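Local coordinates for 3-oxosteroid 1-dehydrogenase (Sterolibacterium denitrificans, PDB 7P18), which probably catalyses the FAD-dependent removal of hydrogen from 3-oxosteroids, giving 3-oxo-Delta(1)-steroids and a reduced acceptor, at residues A[276-279]-A[280-284]; A[300-303]-A[304-307]; A[317-320]-A[321-324]. One frame throughout, in Å; residues are numbered along the deposited sequence.

Interaction 1: residues A[276-279]-A[280-284]; sequences NQQM and REQYL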
# COMPACT_ATOMS: atom_id res chain seq x y z
N ASN A 276 12.46 -3.31 -10.70
CA ASN A 276 13.84 -3.50 -11.23
C ASN A 276 14.31 -4.89 -10.82
O ASN A 276 14.71 -5.11 -9.66
CB ASN A 276 14.76 -2.35 -10.80
CG ASN A 276 16.17 -2.47 -11.34
OD1 ASN A 276 16.66 -3.57 -11.52
ND2 ASN A 276 16.86 -1.35 -11.49
N GLN A 277 14.23 -5.86 -11.75
CA GLN A 277 14.53 -7.27 -11.43
C GLN A 277 15.99 -7.40 -10.99
O GLN A 277 16.30 -8.22 -10.11
CB GLN A 277 14.19 -8.18 -12.63
CG GLN A 277 14.48 -9.63 -12.36
CD GLN A 277 13.47 -10.22 -11.43
OE1 GLN A 277 12.32 -9.78 -11.42
NE2 GLN A 277 13.87 -11.24 -10.72
N GLN A 278 16.91 -6.64 -11.59
CA GLN A 278 18.35 -6.74 -11.19
C GLN A 278 18.50 -6.33 -9.71
O GLN A 278 19.19 -7.00 -8.93
CB GLN A 278 19.19 -5.85 -12.11
CG GLN A 278 20.65 -5.74 -11.70
CD GLN A 278 20.93 -4.66 -10.65
OE1 GLN A 278 20.54 -3.49 -10.78
NE2 GLN A 278 21.67 -5.04 -9.62
N MET A 279 17.86 -5.23 -9.32
CA MET A 279 17.94 -4.73 -7.92
C MET A 279 17.23 -5.71 -6.97
O MET A 279 17.79 -6.00 -5.90
CB MET A 279 17.38 -3.32 -7.84
CG MET A 279 18.31 -2.29 -8.47
SD MET A 279 17.78 -0.58 -8.24
CE MET A 279 18.25 -0.34 -6.54
N ARG A 280 16.09 -6.31 -7.39
CA ARG A 280 15.42 -7.36 -6.60
C ARG A 280 16.41 -8.48 -6.37
O ARG A 280 16.59 -8.94 -5.23
CB ARG A 280 14.15 -7.89 -7.27
CG ARG A 280 13.05 -6.87 -7.49
CD ARG A 280 11.80 -7.57 -8.08
NE ARG A 280 11.16 -8.44 -7.12
CZ ARG A 280 10.00 -8.15 -6.50
NH1 ARG A 280 9.37 -7.03 -6.75
NH2 ARG A 280 9.50 -8.99 -5.62
N GLU A 281 17.06 -8.96 -7.43
CA GLU A 281 18.00 -10.09 -7.23
C GLU A 281 19.21 -9.67 -6.39
O GLU A 281 19.75 -10.53 -5.65
CB GLU A 281 18.41 -10.66 -8.58
CG GLU A 281 17.26 -11.46 -9.12
CD GLU A 281 17.41 -11.99 -10.51
OE1 GLU A 281 18.54 -11.94 -11.01
OE2 GLU A 281 16.38 -12.48 -11.06
N GLN A 282 19.63 -8.42 -6.51
CA GLN A 282 20.79 -7.94 -5.69
C GLN A 282 20.40 -7.94 -4.19
O GLN A 282 21.24 -8.29 -3.34
CB GLN A 282 21.20 -6.57 -6.19
CG GLN A 282 22.39 -5.98 -5.42
CD GLN A 282 22.88 -4.68 -6.00
OE1 GLN A 282 22.36 -4.18 -6.98
NE2 GLN A 282 23.86 -4.09 -5.34
N TYR A 283 19.18 -7.56 -3.84
CA TYR A 283 18.87 -7.15 -2.45
C TYR A 283 17.85 -8.06 -1.77
O TYR A 283 18.02 -8.34 -0.55
CB TYR A 283 18.38 -5.71 -2.45
CG TYR A 283 19.44 -4.68 -2.77
CD1 TYR A 283 20.52 -4.49 -1.94
CD2 TYR A 283 19.34 -3.89 -3.90
CE1 TYR A 283 21.47 -3.51 -2.21
CE2 TYR A 283 20.29 -2.92 -4.20
CZ TYR A 283 21.35 -2.73 -3.34
OH TYR A 283 22.30 -1.79 -3.65
N LEU A 284 16.81 -8.49 -2.48
CA LEU A 284 15.64 -9.21 -1.89
C LEU A 284 15.86 -10.71 -1.79
O LEU A 284 16.71 -11.28 -2.48
CB LEU A 284 14.40 -8.90 -2.74
CG LEU A 284 13.97 -7.44 -2.80
CD1 LEU A 284 12.72 -7.32 -3.64
CD2 LEU A 284 13.75 -6.83 -1.41
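Gln277 and Glu281, one turn apart on helix 277-283, meet through their polar ends: Gln277 NE2 donates to Glu281 OE2 over 2.8 Å, almost straight. The acceptor lies near the amide plane of Gln277, whereas the donor comes to the anti side of OE2 and some way out of the carboxylate plane. A bend at chi2 (74°) turns the Gln277 chain back toward the next turn and brings its amide to the glutamate. That amide also serves the loop beyond the helix, Gln277 NE2 bonding to Thr288 O and OE1 to Ala290 N. With an alanine here, Glu281 would probably lose its mate and both loop backbone groups the amide that ties them to the helix.

Arg280 starts from the backbone. Arg280 N donates to Asn276 O at 2.9 Å, and Arg280 CG packs against the same Asn276 O at 3.2 Å. Farther out, Leu284 CD1 lies against one guanidinium face, while Thr288 OG1, Glu274 O and Asp495 bind the nitrogens.

Met279 is gripped at both ends of its backbone: Met279 N donates the capping bond to Asn276 OD1 (3.0 Å), and Met279 O accepts from Tyr283 N (2.9 Å). Its side chain runs alongside Tyr283, with Met279 CE 4.0 Å from Tyr283 CE2. Asn276 and Met279 touch Arg305 of helix 302-309, Tyr283 touches Met308 of that helix, and Asp495 belongs to strand 486-502.

Interaction 2: residues A[300-303]-A[304-307]; sequences TGDT and IRAA. With FAD (flavin-adenine dinucleotide), chain C.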
# COMPACT_ATOMS: atom_id res chain seq x y z
N THR A 300 11.82 1.82 -10.31
CA THR A 300 12.97 1.00 -10.76
C THR A 300 14.25 1.45 -10.02
O THR A 300 15.33 1.16 -10.51
CB THR A 300 13.09 1.09 -12.29
OG1 THR A 300 13.11 2.44 -12.78
CG2 THR A 300 11.92 0.41 -12.98
N GLY A 301 14.13 2.17 -8.89
CA GLY A 301 15.31 2.41 -8.02
C GLY A 301 16.24 3.47 -8.61
O GLY A 301 17.41 3.51 -8.20
N ASP A 302 15.73 4.33 -9.49
CA ASP A 302 16.55 5.31 -10.26
C ASP A 302 17.24 6.31 -9.32
O ASP A 302 18.39 6.66 -9.54
CB ASP A 302 15.71 6.07 -11.27
CG ASP A 302 15.00 5.22 -12.32
OD1 ASP A 302 15.41 4.09 -12.54
OD2 ASP A 302 14.03 5.73 -12.90
N THR A 303 16.56 6.80 -8.29
CA THR A 303 17.12 7.80 -7.34
C THR A 303 17.96 7.09 -6.29
O THR A 303 18.91 7.71 -5.76
CB THR A 303 16.05 8.68 -6.71
OG1 THR A 303 15.28 7.86 -5.82
CG2 THR A 303 15.17 9.34 -7.73
N ILE A 304 17.64 5.83 -5.96
CA ILE A 304 18.42 5.05 -4.98
C ILE A 304 19.84 4.87 -5.53
O ILE A 304 20.84 5.17 -4.81
CB ILE A 304 17.70 3.72 -4.64
CG1 ILE A 304 16.41 3.99 -3.86
CG2 ILE A 304 18.64 2.81 -3.87
CD1 ILE A 304 15.51 2.78 -3.65
N ARG A 305 19.95 4.43 -6.78
CA ARG A 305 21.28 4.17 -7.40
C ARG A 305 22.09 5.49 -7.44
O ARG A 305 23.26 5.49 -7.05
CB ARG A 305 21.08 3.57 -8.80
CG ARG A 305 20.63 2.11 -8.78
CD ARG A 305 20.66 1.40 -10.14
NE ARG A 305 20.22 2.26 -11.26
CZ ARG A 305 18.96 2.44 -11.64
NH1 ARG A 305 17.95 1.83 -11.03
NH2 ARG A 305 18.69 3.25 -12.65
N ALA A 306 21.46 6.57 -7.86
CA ALA A 306 22.11 7.89 -8.06
C ALA A 306 22.61 8.45 -6.72
O ALA A 306 23.74 8.99 -6.67
CB ALA A 306 21.14 8.82 -8.72
N ALA A 307 21.82 8.29 -5.65
CA ALA A 307 22.20 8.78 -4.30
C ALA A 307 23.32 7.92 -3.72
O ALA A 307 24.28 8.46 -3.11
CB ALA A 307 20.97 8.81 -3.40
PA FAD C . 4.69 6.10 -5.42
O1A FAD C . 3.34 6.39 -4.87
O2A FAD C . 4.72 4.87 -6.29
O5B FAD C . 5.16 7.38 -6.23
C5B FAD C . 6.47 7.37 -6.85
C4B FAD C . 6.38 8.14 -8.14
O4B FAD C . 7.72 8.44 -8.60
C3B FAD C . 5.67 7.41 -9.30
O3B FAD C . 4.67 8.23 -9.90
C2B FAD C . 6.82 7.08 -10.26
O2B FAD C . 6.38 6.91 -11.61
C1B FAD C . 7.79 8.23 -9.99
N9A FAD C . 9.18 7.97 -10.38
C8A FAD C . 9.87 6.79 -10.37
N7A FAD C . 11.08 6.91 -10.90
C5A FAD C . 11.19 8.25 -11.22
C6A FAD C . 12.23 9.01 -11.80
N6A FAD C . 13.39 8.50 -12.24
N1A FAD C . 12.01 10.33 -11.99
C2A FAD C . 10.83 10.83 -11.60
N3A FAD C . 9.76 10.21 -11.12
C4A FAD C . 10.02 8.90 -10.92
N1 FAD C . -0.04 1.89 1.77
C2 FAD C . -0.64 2.54 2.80
O2 FAD C . 0.03 3.05 3.71
N3 FAD C . -1.97 2.68 2.86
C4 FAD C . -2.82 1.96 2.05
O4 FAD C . -4.02 2.22 2.08
C4X FAD C . -2.25 1.23 0.97
N5 FAD C . -3.03 0.56 0.15
C5X FAD C . -2.44 -0.07 -0.93
C6 FAD C . -3.26 -0.72 -1.88
C7 FAD C . -2.74 -1.25 -3.05
C7M FAD C . -3.64 -1.91 -4.07
C8 FAD C . -1.37 -1.08 -3.32
C8M FAD C . -0.77 -1.62 -4.61
C9 FAD C . -0.54 -0.52 -2.36
C9A FAD C . -1.06 0.04 -1.18
N10 FAD C . -0.24 0.63 -0.20
C10 FAD C . -0.81 1.28 0.89
C1' FAD C . 1.19 0.83 -0.43
C2' FAD C . 1.44 2.25 -0.99
O2' FAD C . 0.65 2.53 -2.14
C3' FAD C . 2.92 2.51 -1.31
O3' FAD C . 3.79 1.93 -0.33
C4' FAD C . 3.18 3.99 -1.47
O4' FAD C . 2.27 4.49 -2.43
C5' FAD C . 4.60 4.33 -1.87
O5' FAD C . 4.62 5.76 -2.08
P FAD C . 5.89 6.45 -2.76
O1P FAD C . 5.50 7.86 -2.81
O2P FAD C . 7.16 6.00 -2.19
O3P FAD C . 5.83 5.88 -4.29
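Arg305 N donates to Gly301 O over 3.1 Å at the opening of helix 302-309, where Gly301 is the N-cap residue and has a positive phi (75°) that favours glycine. The next turn follows with Ala307 N bonded to Thr303 O at 3.0 Å, while the bond from Ala306 N to Asp302 O is long and weak.

Arg305 makes the polar side-chain contacts across the turn. Its chain bends at chi3 (-39°), which folds the guanidinium back over the first turn and lays one face against Asp302 CA. Arg305 NH1 reaches Thr300 O near the guanidinium plane, at 2.8 Å but with a bent, weak bond. Arg305 NH2 approaches Asp302 OD1 at 3.4 Å, a weak salt bridge in which carboxylate and guanidinium planes are 77° apart, close to perpendicular. The backbone carbonyl of Thr300 also accepts from Asn276 ND2, linking this turn to the preceding helix.

The two oxygens of Asp302 have different tasks. Asp302 OD1 faces Arg305 and also lies 2.8 Å from Thr300 OG1, whose proton could instead go to His298 O. Asp302 OD2 accepts from the adenine amino group, FAD N6A, at 2.9 Å and forms a salt bridge with Lys38. Two positively charged neighbours would probably keep this carboxylate ionised and thus fit to accept from the adenine. On another side of the helix Thr303 OG1 bonds to Asn527 OD1, and Thr303 and Ala306 pack on Phe233, itself an FAD-binding residue.

A glycine N-cap followed by an aspartate in the first helical turn here forms part of the adenine end of a Rossmann-type FAD site.

Interaction 3: residues A[317-320]-A[321-324]; sequences MDWA and WWVP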
# COMPACT_ATOMS: atom_id res chain seq x y z
N MET A 317 17.33 -3.14 2.87
CA MET A 317 17.16 -3.34 1.40
C MET A 317 16.66 -4.77 1.11
O MET A 317 16.18 -4.99 -0.01
CB MET A 317 18.46 -3.03 0.68
CG MET A 317 18.81 -1.56 0.72
SD MET A 317 17.77 -0.54 -0.25
CE MET A 317 18.42 -0.87 -1.90
N ASP A 318 16.77 -5.66 2.07
CA ASP A 318 16.33 -7.07 1.91
C ASP A 318 14.82 -7.21 2.18
O ASP A 318 14.31 -8.32 1.97
CB ASP A 318 17.21 -8.01 2.75
CG ASP A 318 17.24 -7.72 4.24
OD1 ASP A 318 17.11 -6.57 4.63
OD2 ASP A 318 17.35 -8.65 4.99
N TRP A 319 14.12 -6.12 2.56
CA TRP A 319 12.67 -6.18 2.90
C TRP A 319 11.83 -5.51 1.81
O TRP A 319 12.19 -4.44 1.28
CB TRP A 319 12.41 -5.55 4.28
CG TRP A 319 12.63 -6.54 5.38
CD1 TRP A 319 13.83 -7.01 5.80
CD2 TRP A 319 11.64 -7.31 6.06
NE1 TRP A 319 13.66 -7.96 6.76
CE2 TRP A 319 12.33 -8.16 6.95
CE3 TRP A 319 10.25 -7.31 6.08
CZ2 TRP A 319 11.69 -9.04 7.81
CZ3 TRP A 319 9.61 -8.17 6.95
CH2 TRP A 319 10.31 -9.02 7.79
N ALA A 320 10.66 -6.10 1.52
CA ALA A 320 9.63 -5.47 0.69
C ALA A 320 8.35 -5.39 1.52
O ALA A 320 8.21 -6.14 2.53
CB ALA A 320 9.41 -6.22 -0.61
N TRP A 321 7.45 -4.55 1.08
CA TRP A 321 6.08 -4.50 1.64
C TRP A 321 5.31 -5.68 1.02
O TRP A 321 4.57 -5.47 0.06
CB TRP A 321 5.43 -3.15 1.37
CG TRP A 321 6.11 -1.92 1.91
CD1 TRP A 321 6.69 -0.93 1.19
CD2 TRP A 321 6.07 -1.43 3.27
NE1 TRP A 321 7.06 0.12 2.00
CE2 TRP A 321 6.73 -0.19 3.29
CE3 TRP A 321 5.62 -1.96 4.46
CZ2 TRP A 321 6.85 0.57 4.45
CZ3 TRP A 321 5.74 -1.23 5.62
CH2 TRP A 321 6.35 0.03 5.61
N TRP A 322 5.53 -6.88 1.54
CA TRP A 322 4.97 -8.12 0.92
C TRP A 322 3.43 -8.03 0.90
O TRP A 322 2.81 -7.43 1.83
CB TRP A 322 5.41 -9.40 1.62
CG TRP A 322 6.87 -9.52 1.87
CD1 TRP A 322 7.49 -9.56 3.08
CD2 TRP A 322 7.91 -9.66 0.87
NE1 TRP A 322 8.85 -9.70 2.90
CE2 TRP A 322 9.13 -9.71 1.56
CE3 TRP A 322 7.93 -9.69 -0.52
CZ2 TRP A 322 10.36 -9.86 0.90
CZ3 TRP A 322 9.14 -9.76 -1.18
CH2 TRP A 322 10.34 -9.87 -0.47
N VAL A 323 2.83 -8.59 -0.14
CA VAL A 323 1.38 -8.95 -0.15
C VAL A 323 1.25 -10.24 -0.95
O VAL A 323 1.84 -10.35 -2.03
CB VAL A 323 0.50 -7.81 -0.67
CG1 VAL A 323 0.69 -7.47 -2.15
CG2 VAL A 323 -0.97 -8.02 -0.38
N PRO A 324 0.42 -11.22 -0.52
CA PRO A 324 0.06 -12.34 -1.39
C PRO A 324 -0.64 -11.75 -2.61
O PRO A 324 -1.48 -10.91 -2.46
CB PRO A 324 -0.88 -13.23 -0.55
CG PRO A 324 -1.36 -12.34 0.56
CD PRO A 324 -0.23 -11.33 0.79
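Trp322 folds its indole back over Ala320, two residues earlier, and can be followed outward from CB. With CG anti to the carbonyl carbon (chi1 -49°), the ring swings back along the chain. The five-membered ring comes first: Ala320 O stands over its face, 3.5 Å from Trp322 CD1 and 3.6 Å from Trp322 NE1. Trp322 NE1 also lies 4.2 Å from Trp319 CE3, the two rings meeting obliquely with their planes inclined at 46°. In the six-membered ring, the methyl Ala320 CB sits on the same face, 3.6 Å from the centroid and only 12° off the normal, a well-centred CH-pi contact. At the far end Trp322 CZ3 is 3.6 Å and Trp322 CH2 3.8 Å from Ala320 CB. The buried Ala320 N has no polar partner.

The backbone bends at the same place: Trp322 N makes a weak, strongly bent bond to Ala320 O across the inverse gamma turn centred on Trp321. That turn lies at the start of strand 320-326, which pairs antiparallel with strand 486-502. The Trp321 side chain lies about 4 Å from the FAD, weakly bonded to Asn526 and meeting Tyr536 of the steroid pocket, which places this kinked strand beside the active site.

In the fold
Along the chain the three contacts come in series, on helix 277-283, helix 302-309 and the loop that runs into strand 320-326. Interaction 1 lies in the middle, its centre about 12 Å from the centres of both others, which are about 18 Å apart. It touches interaction 2 through Asn276 and Met279 against Thr300 and Arg305, and interaction 3 through Tyr283 and Leu284 against Met317 and Asp318. Between interactions 2 and 3 there is a slighter contact, Ile304 with Met317. All three belong to the FAD-binding part of the protein. Interaction 2 meets the adenine and interaction 3 comes close to the ribityl part of the cofactor, with interaction 1 packed between them and not on the cofactor itself.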